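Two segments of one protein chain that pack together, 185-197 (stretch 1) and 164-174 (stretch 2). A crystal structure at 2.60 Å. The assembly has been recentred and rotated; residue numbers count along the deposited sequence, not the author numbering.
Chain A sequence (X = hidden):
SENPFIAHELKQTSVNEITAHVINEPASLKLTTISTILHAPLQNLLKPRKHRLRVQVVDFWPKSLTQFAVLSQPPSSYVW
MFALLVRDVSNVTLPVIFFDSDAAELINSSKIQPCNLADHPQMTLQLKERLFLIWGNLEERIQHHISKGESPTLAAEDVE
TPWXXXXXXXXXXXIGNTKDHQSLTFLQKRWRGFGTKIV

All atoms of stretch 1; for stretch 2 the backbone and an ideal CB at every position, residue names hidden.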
# COMPACT_ATOMS: atom_id res chain seq x y z
N THR A 185 -19.29 -5.70 9.12
CA THR A 185 -19.65 -4.55 8.30
C THR A 185 -18.56 -4.29 7.26
O THR A 185 -17.64 -5.10 7.10
CB THR A 185 -19.91 -3.32 9.18
OG1 THR A 185 -18.67 -2.83 9.70
CG2 THR A 185 -20.87 -3.58 10.32
N PHE A 186 -18.67 -3.16 6.55
CA PHE A 186 -17.72 -2.82 5.51
C PHE A 186 -16.43 -2.27 6.10
O PHE A 186 -15.38 -2.32 5.46
CB PHE A 186 -18.33 -1.80 4.54
CG PHE A 186 -17.84 -1.93 3.12
CD1 PHE A 186 -18.26 -2.99 2.33
CD2 PHE A 186 -16.97 -1.00 2.58
CE1 PHE A 186 -17.82 -3.12 1.03
CE2 PHE A 186 -16.53 -1.13 1.27
CZ PHE A 186 -16.95 -2.19 0.50
N LEU A 187 -16.53 -1.72 7.32
CA LEU A 187 -15.39 -1.25 8.08
C LEU A 187 -14.41 -2.39 8.33
O LEU A 187 -13.28 -2.17 8.77
CB LEU A 187 -15.88 -0.68 9.42
CG LEU A 187 -16.29 0.79 9.43
CD1 LEU A 187 -16.60 1.25 10.85
CD2 LEU A 187 -15.22 1.68 8.81
N GLN A 188 -14.86 -3.63 8.05
CA GLN A 188 -14.10 -4.82 8.41
C GLN A 188 -13.33 -5.34 7.20
O GLN A 188 -12.56 -6.29 7.33
CB GLN A 188 -15.02 -5.89 9.00
CG GLN A 188 -15.25 -5.74 10.50
CD GLN A 188 -16.35 -4.76 10.83
OE1 GLN A 188 -17.19 -4.43 10.00
NE2 GLN A 188 -16.34 -4.27 12.06
N LYS A 189 -13.53 -4.72 6.03
CA LYS A 189 -12.80 -5.11 4.84
C LYS A 189 -11.43 -4.43 4.83
O LYS A 189 -11.29 -3.30 5.31
CB LYS A 189 -13.61 -4.80 3.58
CG LYS A 189 -14.80 -5.72 3.33
CD LYS A 189 -15.52 -5.42 2.03
CE LYS A 189 -16.39 -6.55 1.53
NZ LYS A 189 -15.59 -7.65 0.94
N ARG A 190 -10.44 -5.15 4.29
CA ARG A 190 -9.10 -4.63 4.04
C ARG A 190 -8.76 -4.85 2.57
O ARG A 190 -9.30 -5.76 1.94
CB ARG A 190 -8.08 -5.36 4.92
CG ARG A 190 -7.65 -4.62 6.19
CD ARG A 190 -8.79 -3.97 6.95
NE ARG A 190 -8.42 -3.50 8.28
CZ ARG A 190 -9.29 -3.01 9.16
NH1 ARG A 190 -10.57 -2.93 8.85
NH2 ARG A 190 -8.87 -2.61 10.34
N TRP A 191 -7.87 -4.01 2.04
CA TRP A 191 -7.37 -4.17 0.68
C TRP A 191 -5.85 -4.35 0.70
O TRP A 191 -5.15 -3.68 1.46
CB TRP A 191 -7.75 -2.97 -0.19
CG TRP A 191 -9.22 -2.84 -0.38
CD1 TRP A 191 -9.96 -3.32 -1.42
CD2 TRP A 191 -10.14 -2.20 0.51
NE1 TRP A 191 -11.28 -3.01 -1.24
CE2 TRP A 191 -11.43 -2.32 -0.06
CE3 TRP A 191 -10.01 -1.53 1.74
CZ2 TRP A 191 -12.56 -1.80 0.55
CZ3 TRP A 191 -11.14 -1.01 2.34
CH2 TRP A 191 -12.40 -1.14 1.75
N ARG A 192 -5.37 -5.24 -0.17
CA ARG A 192 -3.96 -5.58 -0.23
C ARG A 192 -3.45 -5.46 -1.66
O ARG A 192 -3.99 -6.11 -2.56
CB ARG A 192 -3.75 -6.99 0.32
CG ARG A 192 -3.29 -7.03 1.77
CD ARG A 192 -1.91 -7.64 1.83
NE ARG A 192 -1.94 -8.97 2.42
CZ ARG A 192 -1.17 -9.99 2.07
NH1 ARG A 192 -0.29 -9.86 1.09
NH2 ARG A 192 -1.28 -11.14 2.70
N GLY A 193 -2.41 -4.64 -1.86
CA GLY A 193 -1.77 -4.53 -3.16
C GLY A 193 -1.05 -5.81 -3.55
O GLY A 193 -0.62 -6.57 -2.67
N PHE A 194 -0.93 -6.05 -4.86
CA PHE A 194 -0.17 -7.18 -5.38
C PHE A 194 0.05 -7.02 -6.88
O PHE A 194 -0.57 -6.17 -7.52
CB PHE A 194 -0.88 -8.50 -5.08
CG PHE A 194 -2.10 -8.75 -5.94
CD1 PHE A 194 -3.33 -8.21 -5.60
CD2 PHE A 194 -2.01 -9.52 -7.09
CE1 PHE A 194 -4.45 -8.44 -6.39
CE2 PHE A 194 -3.12 -9.74 -7.89
CZ PHE A 194 -4.34 -9.21 -7.53
N GLY A 195 0.94 -7.86 -7.43
CA GLY A 195 1.17 -7.96 -8.87
C GLY A 195 1.61 -6.63 -9.48
O GLY A 195 1.21 -6.29 -10.59
N THR A 196 2.44 -5.89 -8.74
CA THR A 196 2.82 -4.54 -9.11
C THR A 196 4.27 -4.32 -8.70
O THR A 196 4.60 -4.49 -7.53
CB THR A 196 1.91 -3.52 -8.41
OG1 THR A 196 0.55 -3.92 -8.60
CG2 THR A 196 2.10 -2.10 -8.89
N LYS A 197 5.13 -3.95 -9.66
CA LYS A 197 6.55 -3.81 -9.37
C LYS A 197 7.08 -2.46 -9.85
O LYS A 197 6.68 -1.98 -10.91
CB LYS A 197 7.36 -5.01 -9.87
CG LYS A 197 7.34 -5.27 -11.37
CD LYS A 197 8.43 -6.21 -11.84
CE LYS A 197 8.00 -7.66 -11.93
NZ LYS A 197 8.17 -8.36 -10.64
N UNK A 164 -0.27 5.27 -11.78
CA UNK A 164 0.08 3.89 -12.09
C UNK A 164 -1.13 2.99 -11.87
O UNK A 164 -2.05 3.35 -11.14
CB UNK A 164 1.26 3.42 -11.24
N UNK A 165 -1.11 1.83 -12.55
CA UNK A 165 -2.13 0.82 -12.35
C UNK A 165 -1.74 -0.03 -11.14
O UNK A 165 -0.56 -0.30 -10.94
CB UNK A 165 -2.30 -0.04 -13.60
N UNK A 166 -2.74 -0.43 -10.35
CA UNK A 166 -2.53 -1.19 -9.12
C UNK A 166 -3.58 -2.30 -9.07
O UNK A 166 -4.74 -2.07 -9.41
CB UNK A 166 -2.61 -0.29 -7.89
N UNK A 167 -3.16 -3.50 -8.66
CA UNK A 167 -4.10 -4.57 -8.36
C UNK A 167 -4.29 -4.66 -6.85
O UNK A 167 -3.32 -4.60 -6.10
CB UNK A 167 -3.61 -5.90 -8.93
N UNK A 168 -5.55 -4.82 -6.42
CA UNK A 168 -5.84 -4.99 -5.00
C UNK A 168 -6.68 -6.24 -4.82
O UNK A 168 -7.55 -6.54 -5.63
CB UNK A 168 -6.56 -3.77 -4.43
N UNK A 169 -6.40 -6.98 -3.74
CA UNK A 169 -7.25 -8.08 -3.31
C UNK A 169 -8.01 -7.65 -2.06
O UNK A 169 -7.41 -7.24 -1.06
CB UNK A 169 -6.43 -9.34 -3.05
N UNK A 170 -9.34 -7.73 -2.15
CA UNK A 170 -10.25 -7.35 -1.08
C UNK A 170 -10.57 -8.59 -0.25
O UNK A 170 -10.79 -9.66 -0.80
CB UNK A 170 -11.53 -6.72 -1.64
N UNK A 171 -10.58 -8.42 1.08
CA UNK A 171 -10.73 -9.54 1.99
C UNK A 171 -11.14 -9.02 3.37
O UNK A 171 -11.06 -7.82 3.63
CB UNK A 171 -9.43 -10.35 2.07
N UNK A 172 -11.54 -9.94 4.25
CA UNK A 172 -11.95 -9.61 5.60
C UNK A 172 -11.10 -10.44 6.57
O UNK A 172 -11.31 -11.65 6.67
CB UNK A 172 -13.44 -9.87 5.80
N UNK A 173 -10.14 -9.85 7.31
CA UNK A 173 -9.29 -10.64 8.20
C UNK A 173 -10.00 -10.92 9.53
O UNK A 173 -10.98 -10.26 9.87
CB UNK A 173 -7.97 -9.92 8.45
N UNK A 174 -9.47 -11.91 10.25
CA UNK A 174 -9.94 -12.27 11.58
C UNK A 174 -9.20 -11.41 12.59
O UNK A 174 -8.03 -11.65 12.88
CB UNK A 174 -9.73 -13.76 11.86

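Positions 164 to 171 run as a strand, antiparallel to 190-194; in an extended strand neighbouring CB atoms alternate between the two faces of the sheet.

At 164 and 165 nothing of stretch 1 lies within 5.5 Å of the ideal CB, so almost any strand-tolerant residue would do; they are Phe164 and Asp165.

Position 166 has its CB 4.9 Å from Thr196 OG1, with the bare backbone of Gly193 beyond. A medium aliphatic chain would suit, and Ile166 brings CD1 to 3.4 Å from Thr196 OG1.

Position 167 shares a face with Phe194, whose ring lies beside the CB. A flat or long apolar side chain fits, since Gly195 leaves room alongside. The residue is Tyr167: its CB sits over the Phe194 ring, 3.7 Å from the centroid, and its own ring meets that of Phe194 obliquely. An ideal CB on Gly195 would stand 2.9 Å from Tyr167 CD2, a clash.

At 168 the CB is on the opposite face, 4.5 Å from Trp191 CB and opposite Gly193, which contributes no side chain. A compact beta-branched residue is one good answer. Val168 places CG2 4.0 Å from Trp191 CD1.

Position 169 points between Phe194 and Arg192. An acid would answer the guanidinium; a long aliphatic chain would pack against the ring. Lys169 takes the second course, its CG 3.9 Å from Phe194 CD1 and its CE over one face of the guanidinium, although NZ comes within 4.2 Å of Arg192 NH1.

Position 170 faces Trp191 NE1, 3.7 Å from the CB, with Lys189 NZ at 4.9 Å. Two such groups invite an acid, or an amide. Glu170, extended (t, t), forms a long salt bridge, OE2 to Lys189 NZ at 3.7 Å; its approach to the indole nitrogen has too poor an angle for a hydrogen bond.

At 171 the CB returns to the face of Arg190 and Arg192, whose aliphatic portions could carry a broad ring. Tyr171, chi1 p, lays its ring against Arg190 CB, 3.9 Å from the centroid, and its OH reaches 3.5 Å from Arg192 CG. Its carbonyl O accepts from Arg190 N at 2.8 Å.

Position 172 points sideways, near Gln188 O and Lys189; a branched aliphatic can fill the space. Ile172 has CG1 3.8 Å from Lys189 CG.

Position 173, phi -82°, permits proline, and Pro173 sets CD 3.5 Å from Gln188 O. Position 174 is out of reach and loosely constrained; it is Val174.

Stretch 2 (164-174) FDIYVKEYIPV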
# COMPACT_ATOMS: atom_id res chain seq x y z
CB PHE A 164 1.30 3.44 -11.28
CG PHE A 164 1.13 3.49 -9.78
CD1 PHE A 164 1.41 4.65 -9.07
CD2 PHE A 164 0.68 2.38 -9.07
CE1 PHE A 164 1.24 4.71 -7.69
CE2 PHE A 164 0.52 2.44 -7.69
CZ PHE A 164 0.80 3.60 -7.00
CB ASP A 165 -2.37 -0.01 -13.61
CG ASP A 165 -3.09 0.74 -14.72
OD1 ASP A 165 -3.86 1.66 -14.39
OD2 ASP A 165 -2.86 0.40 -15.90
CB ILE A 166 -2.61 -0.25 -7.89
CG1 ILE A 166 -2.22 -0.95 -6.58
CG2 ILE A 166 -3.98 0.39 -7.78
CD1 ILE A 166 -0.83 -1.52 -6.58
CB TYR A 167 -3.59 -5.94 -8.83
CG TYR A 167 -3.23 -6.07 -10.28
CD1 TYR A 167 -3.77 -5.24 -11.25
CD2 TYR A 167 -2.37 -7.08 -10.70
CE1 TYR A 167 -3.45 -5.38 -12.59
CE2 TYR A 167 -2.04 -7.24 -12.04
CZ TYR A 167 -2.58 -6.39 -12.99
OH TYR A 167 -2.25 -6.54 -14.30
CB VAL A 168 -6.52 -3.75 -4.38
CG1 VAL A 168 -5.67 -2.50 -4.53
CG2 VAL A 168 -7.93 -3.52 -4.91
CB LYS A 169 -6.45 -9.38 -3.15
CG LYS A 169 -5.16 -9.30 -2.35
CD LYS A 169 -4.30 -10.54 -2.52
CE LYS A 169 -2.89 -10.34 -2.03
NZ LYS A 169 -2.03 -11.52 -2.31
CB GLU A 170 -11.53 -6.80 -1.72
CG GLU A 170 -12.48 -6.12 -0.74
CD GLU A 170 -13.63 -5.41 -1.44
OE1 GLU A 170 -13.82 -5.64 -2.65
OE2 GLU A 170 -14.32 -4.61 -0.79
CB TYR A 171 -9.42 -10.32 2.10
CG TYR A 171 -8.31 -9.56 2.78
CD1 TYR A 171 -7.58 -8.60 2.09
CD2 TYR A 171 -7.99 -9.79 4.11
CE1 TYR A 171 -6.57 -7.88 2.71
CE2 TYR A 171 -6.97 -9.08 4.74
CZ TYR A 171 -6.26 -8.13 4.03
OH TYR A 171 -5.26 -7.43 4.64
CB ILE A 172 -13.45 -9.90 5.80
CG1 ILE A 172 -14.32 -9.20 4.75
CG2 ILE A 172 -13.89 -9.56 7.22
CD1 ILE A 172 -15.66 -9.87 4.52
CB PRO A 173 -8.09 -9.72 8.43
CG PRO A 173 -8.69 -8.34 8.39
CD PRO A 173 -9.80 -8.41 7.37
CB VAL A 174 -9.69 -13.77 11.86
CG1 VAL A 174 -10.19 -14.18 13.24
CG2 VAL A 174 -10.28 -14.66 10.78
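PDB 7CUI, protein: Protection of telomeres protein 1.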